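Local atomic coordinates of fumarate lyase (Mesorhizobium sp., PDB entry 3C8T), a protein that is of undetermined specific function but belongs to the fumarate lyase family of largely helical proteins and assembles as a tetramer. Residues Arg60-Glu65 and Glu85-His90; Leu120-Arg125 and Val331-Leu336. One frame throughout, in Å; residues are numbered along the deposited sequence.

Interaction 1 (Arg60-Glu65 and Glu85-His90)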
loop_
_atom_site.group_PDB
_atom_site.type_symbol
_atom_site.label_atom_id
_atom_site.label_comp_id
_atom_site.label_asym_id
_atom_site.label_seq_id
_atom_site.Cartn_x
_atom_site.Cartn_y
_atom_site.Cartn_z
ATOM N N ARG A 60 32.088 -30.521 5.881
ATOM C CA ARG A 60 33.328 -29.686 5.874
ATOM C C ARG A 60 33.924 -29.604 4.468
ATOM O O ARG A 60 34.400 -28.543 4.053
ATOM C CB ARG A 60 34.394 -30.185 6.856
ATOM C CG ARG A 60 33.966 -30.166 8.310
ATOM C CD ARG A 60 35.077 -30.600 9.228
ATOM N NE ARG A 60 36.089 -29.566 9.392
ATOM C CZ ARG A 60 37.319 -29.778 9.859
ATOM N NH1 ARG A 60 37.728 -31.006 10.175
ATOM N NH2 ARG A 60 38.154 -28.756 9.991
ATOM N N THR A 61 33.837 -30.710 3.720
ATOM C CA THR A 61 34.412 -30.783 2.369
ATOM C C THR A 61 33.396 -30.552 1.249
ATOM O O THR A 61 33.771 -30.502 0.078
ATOM C CB THR A 61 35.195 -32.129 2.145
ATOM O OG1 THR A 61 34.349 -33.256 2.434
ATOM C CG2 THR A 61 36.437 -32.206 3.078
ATOM N N PHE A 62 32.111 -30.411 1.610
ATOM C CA PHE A 62 31.011 -30.400 0.618
ATOM C C PHE A 62 30.918 -29.081 -0.108
ATOM O O PHE A 62 30.921 -28.019 0.518
ATOM C CB PHE A 62 29.645 -30.761 1.256
ATOM C CG PHE A 62 28.456 -30.637 0.313
ATOM C CD1 PHE A 62 28.379 -31.383 -0.857
ATOM C CD2 PHE A 62 27.402 -29.772 0.610
ATOM C CE1 PHE A 62 27.295 -31.253 -1.707
ATOM C CE2 PHE A 62 26.306 -29.650 -0.243
ATOM C CZ PHE A 62 26.254 -30.388 -1.387
ATOM N N ALA A 63 30.813 -29.154 -1.431
ATOM C CA ALA A 63 30.621 -27.981 -2.250
ATOM C C ALA A 63 29.457 -28.243 -3.194
ATOM O O ALA A 63 29.596 -29.027 -4.134
ATOM C CB ALA A 63 31.897 -27.669 -3.051
ATOM N N PRO A 64 28.313 -27.551 -2.981
ATOM C CA PRO A 64 27.114 -27.816 -3.781
ATOM C C PRO A 64 27.356 -27.573 -5.261
ATOM O O PRO A 64 28.198 -26.755 -5.628
ATOM C CB PRO A 64 26.106 -26.799 -3.261
ATOM C CG PRO A 64 26.953 -25.715 -2.636
ATOM C CD PRO A 64 28.102 -26.451 -2.028
ATOM N N GLU A 65 26.611 -28.301 -6.085
ATOM C CA GLU A 65 26.601 -28.101 -7.509
ATOM C C GLU A 65 25.424 -27.180 -7.837
ATOM O O GLU A 65 24.295 -27.644 -8.036
ATOM C CB GLU A 65 26.434 -29.466 -8.167
ATOM C CG GLU A 65 27.295 -29.672 -9.367
ATOM C CD GLU A 65 27.620 -31.136 -9.577
ATOM O OE1 GLU A 65 28.080 -31.797 -8.608
ATOM O OE2 GLU A 65 27.387 -31.629 -10.712
ATOM N N GLU A 85 19.916 -34.536 -1.347
ATOM C CA GLU A 85 20.375 -35.582 -2.239
ATOM C C GLU A 85 21.871 -35.384 -2.553
ATOM O O GLU A 85 22.648 -36.326 -2.456
ATOM C CB GLU A 85 19.531 -35.613 -3.517
ATOM C CG GLU A 85 18.066 -36.121 -3.330
ATOM C CD GLU A 85 17.125 -35.703 -4.502
ATOM O OE1 GLU A 85 15.883 -35.490 -4.274
ATOM O OE2 GLU A 85 17.637 -35.574 -5.657
ATOM N N GLN A 86 22.279 -34.163 -2.902
ATOM C CA GLN A 86 23.692 -33.911 -3.203
ATOM C C GLN A 86 24.531 -34.180 -1.949
ATOM O O GLN A 86 25.551 -34.852 -1.997
ATOM C CB GLN A 86 23.916 -32.488 -3.732
ATOM C CG GLN A 86 23.303 -32.170 -5.123
ATOM C CD GLN A 86 23.817 -30.849 -5.681
ATOM O OE1 GLN A 86 24.904 -30.404 -5.302
ATOM N NE2 GLN A 86 23.059 -30.222 -6.597
ATOM N N LEU A 87 24.081 -33.700 -0.801
ATOM C CA LEU A 87 24.834 -33.955 0.432
ATOM C C LEU A 87 24.861 -35.438 0.836
ATOM O O LEU A 87 25.849 -35.928 1.419
ATOM C CB LEU A 87 24.299 -33.094 1.573
ATOM C CG LEU A 87 25.130 -33.049 2.850
ATOM C CD1 LEU A 87 26.645 -32.869 2.577
ATOM C CD2 LEU A 87 24.626 -31.957 3.776
ATOM N N SER A 88 23.774 -36.156 0.562
ATOM C CA SER A 88 23.739 -37.572 0.888
ATOM C C SER A 88 24.798 -38.340 0.051
ATOM O O SER A 88 25.598 -39.110 0.601
ATOM C CB SER A 88 22.335 -38.144 0.685
ATOM O OG SER A 88 22.350 -39.562 0.780
ATOM N N ALA A 89 24.785 -38.101 -1.258
ATOM C CA ALA A 89 25.726 -38.695 -2.201
ATOM C C ALA A 89 27.169 -38.483 -1.746
ATOM O O ALA A 89 27.975 -39.411 -1.756
ATOM C CB ALA A 89 25.525 -38.091 -3.582
ATOM N N HIS A 90 27.473 -37.268 -1.311
ATOM C CA HIS A 90 28.808 -36.925 -0.880
ATOM C C HIS A 90 29.218 -37.622 0.415
ATOM O O HIS A 90 30.394 -37.924 0.589
ATOM C CB HIS A 90 28.890 -35.412 -0.703
ATOM C CG HIS A 90 30.234 -34.918 -0.284
ATOM N ND1 HIS A 90 31.190 -34.516 -1.189
ATOM C CD2 HIS A 90 30.771 -34.726 0.944
ATOM C CE1 HIS A 90 32.266 -34.111 -0.540
ATOM N NE2 HIS A 90 32.039 -34.232 0.757
#

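Interaction 2 (Leu120-Arg125 and Val331-Leu336)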
loop_
_atom_site.group_PDB
_atom_site.type_symbol
_atom_site.label_atom_id
_atom_site.label_comp_id
_atom_site.label_asym_id
_atom_site.label_seq_id
_atom_site.Cartn_x
_atom_site.Cartn_y
_atom_site.Cartn_z
ATOM N N LEU A 120 20.681 -8.314 10.481
ATOM C CA LEU A 120 20.433 -7.396 11.567
ATOM C C LEU A 120 21.743 -6.828 12.154
ATOM O O LEU A 120 21.742 -5.699 12.642
ATOM C CB LEU A 120 19.572 -8.055 12.668
ATOM C CG LEU A 120 18.056 -8.114 12.418
ATOM C CD1 LEU A 120 17.433 -8.880 13.569
ATOM C CD2 LEU A 120 17.435 -6.719 12.321
ATOM N N ALA A 121 22.838 -7.586 12.097
ATOM C CA ALA A 121 24.131 -7.054 12.580
ATOM C C ALA A 121 24.638 -5.964 11.654
ATOM O O ALA A 121 25.204 -4.958 12.116
ATOM C CB ALA A 121 25.209 -8.176 12.780
ATOM N N LEU A 122 24.407 -6.143 10.358
ATOM C CA LEU A 122 24.782 -5.135 9.382
ATOM C C LEU A 122 23.877 -3.889 9.480
ATOM O O LEU A 122 24.361 -2.753 9.417
ATOM C CB LEU A 122 24.783 -5.742 7.966
ATOM C CG LEU A 122 25.029 -4.778 6.808
ATOM C CD1 LEU A 122 26.349 -3.936 7.031
ATOM C CD2 LEU A 122 25.091 -5.589 5.488
ATOM N N ILE A 123 22.570 -4.090 9.630
ATOM C CA ILE A 123 21.661 -2.969 9.906
ATOM C C ILE A 123 22.071 -2.192 11.174
ATOM O O ILE A 123 22.134 -0.971 11.167
ATOM C CB ILE A 123 20.182 -3.450 10.041
ATOM C CG1 ILE A 123 19.659 -3.989 8.699
ATOM C CG2 ILE A 123 19.303 -2.339 10.606
ATOM C CD1 ILE A 123 19.644 -2.982 7.532
ATOM N N SER A 124 22.360 -2.908 12.257
ATOM C CA SER A 124 22.753 -2.264 13.497
ATOM C C SER A 124 24.011 -1.393 13.326
ATOM O O SER A 124 24.077 -0.259 13.818
ATOM C CB SER A 124 22.949 -3.334 14.576
ATOM O OG SER A 124 23.482 -2.760 15.749
ATOM N N ARG A 125 25.004 -1.942 12.621
ATOM C CA ARG A 125 26.255 -1.280 12.283
ATOM C C ARG A 125 25.986 0.032 11.492
ATOM O O ARG A 125 26.591 1.065 11.744
ATOM C CB ARG A 125 27.020 -2.275 11.400
ATOM C CG ARG A 125 28.459 -2.318 11.523
ATOM C CD ARG A 125 29.079 -1.845 10.216
ATOM N NE ARG A 125 29.193 -2.812 9.115
ATOM C CZ ARG A 125 29.331 -2.394 7.854
ATOM N NH1 ARG A 125 29.365 -1.090 7.616
ATOM N NH2 ARG A 125 29.472 -3.235 6.842
ATOM N N VAL A 331 17.594 -3.087 0.326
ATOM C CA VAL A 331 17.249 -1.681 0.121
ATOM C C VAL A 331 17.413 -0.860 1.420
ATOM O O VAL A 331 18.002 0.227 1.402
ATOM C CB VAL A 331 15.814 -1.544 -0.412
ATOM C CG1 VAL A 331 15.418 -0.048 -0.493
ATOM C CG2 VAL A 331 15.660 -2.256 -1.769
ATOM N N ALA A 332 16.924 -1.368 2.551
ATOM C CA ALA A 332 17.121 -0.595 3.772
ATOM C C ALA A 332 18.599 -0.389 4.130
ATOM O O ALA A 332 18.981 0.665 4.607
ATOM C CB ALA A 332 16.342 -1.211 4.972
ATOM N N SER A 333 19.411 -1.412 3.897
ATOM C CA SER A 333 20.844 -1.335 4.073
ATOM C C SER A 333 21.506 -0.341 3.135
ATOM O O SER A 333 22.430 0.374 3.533
ATOM C CB SER A 333 21.475 -2.728 3.867
ATOM O OG SER A 333 22.792 -2.804 4.420
ATOM N N GLY A 334 21.066 -0.307 1.880
ATOM C CA GLY A 334 21.658 0.612 0.908
ATOM C C GLY A 334 21.353 2.059 1.184
ATOM O O GLY A 334 22.230 2.915 1.061
ATOM N N ILE A 335 20.112 2.361 1.548
ATOM C CA ILE A 335 19.762 3.758 1.926
ATOM C C ILE A 335 20.379 4.200 3.276
ATOM O O ILE A 335 20.775 5.379 3.421
ATOM C CB ILE A 335 18.214 4.092 1.795
ATOM C CG1 ILE A 335 17.372 3.369 2.839
ATOM C CG2 ILE A 335 17.708 3.756 0.391
ATOM C CD1 ILE A 335 15.908 3.642 2.663
ATOM N N LEU A 336 20.497 3.278 4.248
ATOM C CA LEU A 336 21.351 3.581 5.429
ATOM C C LEU A 336 22.777 3.877 5.043
ATOM O O LEU A 336 23.378 4.791 5.600
ATOM C CB LEU A 336 21.359 2.497 6.493
ATOM C CG LEU A 336 20.123 2.427 7.373
ATOM C CD1 LEU A 336 19.982 0.981 7.807
ATOM C CD2 LEU A 336 20.131 3.439 8.566
#

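Interaction 1 (Arg60-Glu65 and Glu85-His90)
The turn between helix 49-61 and helix 66-76 packs on helix 80-91, where T61, F62 and E65 meet H90, L87 and Q86 in the N-terminal helical part of this fumarate lyase-type chain. F62 fills the middle: chi1 of 174° sets CG anti to the backbone N, and the ring from there packs on helix 80-91. L87 CD1 comes over one face, 4.0 Å from the ring centroid, a CH-pi contact, while P64 N lies over the opposite face. The F62 edge is directed at the face of H90 in an edge-to-face pair with planes 60° apart. F62 CA makes a second CH-pi contact, over a face of the H90 ring. Beyond it, T61 OG1 reaches the edge of H90 in the ring plane and forms a hydrogen bond of 3.0 Å with NE2; the same hydroxyl is bonded to A58 O. V31 of helix 23-43 touches both F62 and L87. At the other end the Q86 amide pairs with the backbone of E65, the N-cap of helix 66-76, whose carboxylate forms a salt bridge with R68. Q86 NE2 donates to E65 O at 3.2 Å, and E65 N sends an almost straight bond (170°) onto an in-plane lone pair of Q86 OE1 at 2.8 Å.

Interaction 2 (Leu120-Arg125 and Val331-Leu336)
The guanidinium of R125 carries L122 CD1 over one face, 3.1 Å above its plane and nearer the border of the group than its middle, while the other methyl of the same L122, CD2, meets S333 OG on the facing helix at 3.8 Å. No flat group takes part in the contact across the two segments, which is a packing of aliphatic branches, one hydroxyl and the backbone at S333, without a hydrogen bond between them. L122 CG lies as near to S333 OG as CD2 does, so the oxygen meets one branch of the leucine. I123 extends CD1 across to the facing helix, ending 4.0 Å from S333 N and 4.1 Å from S333 CB. The same methyl touches L336 CD1, also at 4.0 Å, the two side chains crossing at about a right angle. With chi2 at -61°, CD1 of I123 is turned to a spot bordered by S333 and L336, one helical turn apart. The buried S333 OG is gripped from outside the pair, by D14 OD2 and R126 NE, consistent with a polar atom being accommodated beside the L122 CG-CD2 branch. The short axes run nearly parallel, 22° apart, with a closest approach of 10.0 Å, a spacing bridged by side chains. M17 of helix 15-20 touches L122, I123 and S333. Helix 104-140 and helix 315-344 are part of the central bundle of long helices known in this family, with L178 of helix 160-185 packed on I123, and V241 and L245 of helix 229-255 packed on L336.

How the interactions relate
Along the chain the two contacts come in series: interaction 1 closes at H90 before interaction 2 opens at L120, and helix 80-91, used by the first, is followed directly by helix 104-140, used by the second. They share no helix and do not touch; their centres are 32 Å apart and their nearest atoms about 22 Å apart. Interaction 1 is local, with 19 residues between its segments, and lies 38 Å from the centre of the chain. Interaction 2 spans 205 intervening residues and lies 7 Å from that centre. The first therefore joins short helices at an outlying part of the elongated chain, whereas the second brings sequence-distant long helices together in its core.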